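Long-range contact in GH3 beta-N-acetylglucosaminidase (Paenibacillaceae, PDB 6K5J), which hydrolyses terminal non-reducing N-acetylglucosamine units, beta-linked, as a glycoside hydrolase of family 3: residues Ser372-Phe382 and Leu493-Tyr503. Residues are numbered along the deposited sequence; the frame is centred on the assembly and turned at random.
Sequences SITLLRSEGEF and LPTVKTFFAAY
F500 and F382 meet as a T-shaped (edge-to-face) pair: CZ of F500 points at the centre of the F382 ring, with the planes at 79° and the centroids 4.9 Å apart. A face of F500 is also covered by a CH-pi contact, CD1 of L375 lying 3.8 Å from the F500 ring centroid and 15° off its normal. L375 gets there by turning CG anti to its backbone N. L376 runs alongside F499 in the same direction, its CB 3.9 Å from CD1 of F499 at the ring edge, while CD1 of L376 packs 3.7 Å from CB of A501.

The backbone evidence is a classic beta bulge in an antiparallel pair: L376 and R377 both face F499, and O of F499 accepts from N of L376 at 2.9 Å and only weakly from N of R377. From the bulge itself the R377 side chain turns at chi3 (-65°), bringing NH1 to the type I turn L493-V496, where it donates to O of V496 (2.9 Å) and O of L493 (3.1 Å), both near the guanidinium plane. V496 N reaches L493 O from the opposite face. A leucine in place of R377 would probably leave both carbonyls without this donor and the turn less firmly tied to the strand.

At the far end, OH of Y503 donates to OG1 of T374 (2.8 Å), which in turn donates to O of S372, both acceptors at the Y503 ring edge.

Strand 374-377 is an outermost, antiparallel strand of a six-stranded, otherwise parallel sheet, consistent with the C-terminal alpha/beta domain of many family 3 hydrolases. Through 499-501 it joins strand 478-483, whose I480 touches F500; helix 462-472 lies against L493 and V496, and helix 102-108, probably from the TIM-barrel domain, packs on T374 and Y503.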
loop_
_atom_site.group_PDB
_atom_site.type_symbol
_atom_site.label_atom_id
_atom_site.label_comp_id
_atom_site.label_asym_id
_atom_site.label_seq_id
_atom_site.Cartn_x
_atom_site.Cartn_y
_atom_site.Cartn_z
ATOM N N SER A 372 0.730 -17.327 8.083
ATOM C CA SER A 372 1.051 -16.807 6.760
ATOM C C SER A 372 2.283 -17.456 6.129
ATOM O O SER A 372 2.277 -17.722 4.922
ATOM C CB SER A 372 1.242 -15.279 6.860
ATOM O OG SER A 372 1.545 -14.688 5.613
ATOM N N ILE A 373 3.330 -17.739 6.917
ATOM C CA ILE A 373 4.580 -18.267 6.365
ATOM C C ILE A 373 4.303 -19.496 5.513
ATOM O O ILE A 373 3.594 -20.419 5.932
ATOM C CB ILE A 373 5.578 -18.604 7.489
ATOM C CG1 ILE A 373 5.751 -17.406 8.444
ATOM C CG2 ILE A 373 6.903 -19.067 6.866
ATOM C CD1 ILE A 373 6.331 -16.146 7.784
ATOM N N THR A 374 4.892 -19.517 4.319
ATOM C CA THR A 374 4.601 -20.513 3.300
ATOM C C THR A 374 5.886 -21.208 2.873
ATOM O O THR A 374 6.929 -20.569 2.745
ATOM C CB THR A 374 3.931 -19.834 2.100
ATOM O OG1 THR A 374 2.758 -19.147 2.560
ATOM C CG2 THR A 374 3.555 -20.847 1.027
ATOM N N LEU A 375 5.818 -22.519 2.674
ATOM C CA LEU A 375 6.947 -23.298 2.180
ATOM C C LEU A 375 6.669 -23.657 0.728
ATOM O O LEU A 375 5.715 -24.383 0.440
ATOM C CB LEU A 375 7.160 -24.564 3.018
ATOM C CG LEU A 375 8.303 -25.511 2.592
ATOM C CD1 LEU A 375 9.628 -24.762 2.433
ATOM C CD2 LEU A 375 8.461 -26.643 3.594
ATOM N N LEU A 376 7.490 -23.149 -0.184
ATOM C CA LEU A 376 7.287 -23.400 -1.605
ATOM C C LEU A 376 8.125 -24.551 -2.134
ATOM O O LEU A 376 7.733 -25.191 -3.117
ATOM C CB LEU A 376 7.607 -22.140 -2.422
ATOM C CG LEU A 376 6.559 -21.025 -2.470
ATOM C CD1 LEU A 376 6.524 -20.280 -1.168
ATOM C CD2 LEU A 376 6.891 -20.053 -3.605
ATOM N N ARG A 377 9.257 -24.847 -1.504
ATOM C CA ARG A 377 10.154 -25.866 -2.030
ATOM C C ARG A 377 10.999 -26.390 -0.881
ATOM O O ARG A 377 11.458 -25.611 -0.052
ATOM C CB ARG A 377 11.053 -25.292 -3.138
ATOM C CG ARG A 377 12.050 -26.294 -3.707
ATOM C CD ARG A 377 13.035 -25.641 -4.668
ATOM N NE ARG A 377 12.379 -25.136 -5.860
ATOM C CZ ARG A 377 12.926 -24.270 -6.702
ATOM N NH1 ARG A 377 14.149 -23.804 -6.480
ATOM N NH2 ARG A 377 12.249 -23.873 -7.769
ATOM N N SER A 378 11.186 -27.706 -0.830
ATOM C CA SER A 378 12.093 -28.294 0.148
ATOM C C SER A 378 12.428 -29.708 -0.294
ATOM O O SER A 378 11.702 -30.319 -1.084
ATOM C CB SER A 378 11.498 -28.307 1.555
ATOM O OG SER A 378 10.302 -29.053 1.564
ATOM N N GLU A 379 13.537 -30.219 0.234
ATOM C CA GLU A 379 14.047 -31.538 -0.129
ATOM C C GLU A 379 14.167 -32.466 1.073
ATOM O O GLU A 379 14.910 -33.450 1.017
ATOM C CB GLU A 379 15.404 -31.408 -0.814
ATOM C CG GLU A 379 15.346 -31.493 -2.311
ATOM C CD GLU A 379 16.688 -31.201 -2.942
ATOM O OE1 GLU A 379 17.721 -31.601 -2.355
ATOM O OE2 GLU A 379 16.709 -30.560 -4.014
ATOM N N GLY A 380 13.454 -32.183 2.153
ATOM C CA GLY A 380 13.632 -32.933 3.379
ATOM C C GLY A 380 13.644 -31.996 4.565
ATOM O O GLY A 380 13.008 -30.942 4.519
ATOM N N GLU A 381 14.363 -32.349 5.623
ATOM C CA GLU A 381 14.360 -31.515 6.814
ATOM C C GLU A 381 15.117 -30.220 6.564
ATOM O O GLU A 381 16.118 -30.191 5.843
ATOM C CB GLU A 381 14.952 -32.270 8.006
ATOM C CG GLU A 381 14.375 -31.820 9.352
ATOM C CD GLU A 381 12.898 -31.429 9.259
ATOM O OE1 GLU A 381 12.035 -32.341 9.313
ATOM O OE2 GLU A 381 12.605 -30.210 9.118
ATOM N N PHE A 382 14.609 -29.135 7.143
ATOM C CA PHE A 382 15.228 -27.826 7.008
ATOM C C PHE A 382 15.487 -27.132 8.338
ATOM O O PHE A 382 16.154 -26.096 8.343
ATOM C CB PHE A 382 14.348 -26.902 6.156
ATOM C CG PHE A 382 12.958 -26.745 6.702
ATOM C CD1 PHE A 382 12.712 -25.904 7.777
ATOM C CD2 PHE A 382 11.905 -27.463 6.164
ATOM C CE1 PHE A 382 11.437 -25.773 8.297
ATOM C CE2 PHE A 382 10.633 -27.337 6.678
ATOM C CZ PHE A 382 10.394 -26.488 7.745
ATOM N N LEU A 493 15.646 -18.594 -8.885
ATOM C CA LEU A 493 16.559 -19.317 -7.990
ATOM C C LEU A 493 16.454 -20.829 -8.198
ATOM O O LEU A 493 16.081 -21.575 -7.287
ATOM C CB LEU A 493 16.270 -18.946 -6.532
ATOM C CG LEU A 493 16.388 -17.461 -6.201
ATOM C CD1 LEU A 493 15.849 -17.177 -4.790
ATOM C CD2 LEU A 493 17.842 -16.983 -6.331
ATOM N N PRO A 494 16.809 -21.325 -9.387
ATOM C CA PRO A 494 16.569 -22.749 -9.678
ATOM C C PRO A 494 17.422 -23.716 -8.863
ATOM O O PRO A 494 17.027 -24.880 -8.723
ATOM C CB PRO A 494 16.867 -22.858 -11.183
ATOM C CG PRO A 494 17.777 -21.710 -11.477
ATOM C CD PRO A 494 17.372 -20.603 -10.547
ATOM N N THR A 495 18.555 -23.281 -8.312
ATOM C CA THR A 495 19.432 -24.160 -7.547
ATOM C C THR A 495 19.060 -24.239 -6.073
ATOM O O THR A 495 19.518 -25.154 -5.374
ATOM C CB THR A 495 20.883 -23.685 -7.682
ATOM O OG1 THR A 495 21.117 -23.290 -9.040
ATOM C CG2 THR A 495 21.870 -24.793 -7.295
ATOM N N VAL A 496 18.230 -23.311 -5.591
ATOM C CA VAL A 496 17.865 -23.284 -4.176
ATOM C C VAL A 496 17.031 -24.513 -3.849
ATOM O O VAL A 496 16.117 -24.877 -4.597
ATOM C CB VAL A 496 17.124 -21.975 -3.863
ATOM C CG1 VAL A 496 16.388 -22.049 -2.534
ATOM C CG2 VAL A 496 18.099 -20.824 -3.871
ATOM N N LYS A 497 17.357 -25.177 -2.739
ATOM C CA LYS A 497 16.643 -26.394 -2.362
ATOM C C LYS A 497 15.479 -26.147 -1.409
ATOM O O LYS A 497 14.529 -26.938 -1.393
ATOM C CB LYS A 497 17.607 -27.392 -1.715
ATOM C CG LYS A 497 18.589 -28.025 -2.685
ATOM C CD LYS A 497 19.541 -28.971 -1.948
ATOM C CE LYS A 497 20.853 -29.138 -2.707
ATOM N NZ LYS A 497 21.950 -29.555 -1.797
ATOM N N THR A 498 15.541 -25.087 -0.603
ATOM C CA THR A 498 14.539 -24.795 0.419
ATOM C C THR A 498 14.177 -23.324 0.320
ATOM O O THR A 498 15.046 -22.464 0.494
ATOM C CB THR A 498 15.067 -25.111 1.823
ATOM O OG1 THR A 498 15.591 -26.444 1.845
ATOM C CG2 THR A 498 13.960 -24.981 2.863
ATOM N N PHE A 499 12.899 -23.037 0.049
ATOM C CA PHE A 499 12.440 -21.670 -0.186
ATOM C C PHE A 499 11.142 -21.431 0.570
ATOM O O PHE A 499 10.160 -22.155 0.369
ATOM C CB PHE A 499 12.242 -21.403 -1.684
ATOM C CG PHE A 499 11.854 -19.979 -2.001
ATOM C CD1 PHE A 499 10.518 -19.589 -1.970
ATOM C CD2 PHE A 499 12.821 -19.033 -2.319
ATOM C CE1 PHE A 499 10.146 -18.268 -2.247
ATOM C CE2 PHE A 499 12.470 -17.716 -2.605
ATOM C CZ PHE A 499 11.108 -17.329 -2.575
ATOM N N PHE A 500 11.132 -20.400 1.408
ATOM C CA PHE A 500 9.955 -19.950 2.142
ATOM C C PHE A 500 9.514 -18.591 1.613
ATOM O O PHE A 500 10.323 -17.817 1.099
ATOM C CB PHE A 500 10.248 -19.807 3.642
ATOM C CG PHE A 500 10.532 -21.104 4.345
ATOM C CD1 PHE A 500 11.829 -21.607 4.402
ATOM C CD2 PHE A 500 9.504 -21.810 4.975
ATOM C CE1 PHE A 500 12.102 -22.791 5.055
ATOM C CE2 PHE A 500 9.769 -23.002 5.625
ATOM C CZ PHE A 500 11.074 -23.495 5.668
ATOM N N ALA A 501 8.227 -18.278 1.795
ATOM C CA ALA A 501 7.721 -16.933 1.548
ATOM C C ALA A 501 7.162 -16.358 2.840
ATOM O O ALA A 501 6.333 -16.994 3.504
ATOM C CB ALA A 501 6.645 -16.917 0.449
ATOM N N ALA A 502 7.599 -15.146 3.182
ATOM C CA ALA A 502 7.008 -14.388 4.277
ATOM C C ALA A 502 6.225 -13.167 3.819
ATOM O O ALA A 502 5.496 -12.583 4.635
ATOM C CB ALA A 502 8.094 -13.937 5.273
ATOM N N TYR A 503 6.368 -12.750 2.561
ATOM C CA TYR A 503 5.595 -11.687 1.909
ATOM C C TYR A 503 5.871 -10.293 2.465
ATOM O O TYR A 503 5.234 -9.321 2.018
ATOM C CB TYR A 503 4.081 -11.972 1.966
ATOM C CG TYR A 503 3.749 -13.392 1.561
ATOM C CD1 TYR A 503 3.684 -13.751 0.220
ATOM C CD2 TYR A 503 3.545 -14.388 2.520
ATOM C CE1 TYR A 503 3.399 -15.052 -0.163
ATOM C CE2 TYR A 503 3.267 -15.694 2.145
ATOM C CZ TYR A 503 3.186 -16.014 0.800
ATOM O OH TYR A 503 2.906 -17.311 0.415
HETATM O O HOH W 1 3.907 -13.310 6.688
HETATM O O HOH W 2 14.643 -28.781 2.297
HETATM O O HOH W 3 14.335 -28.777 -3.439
#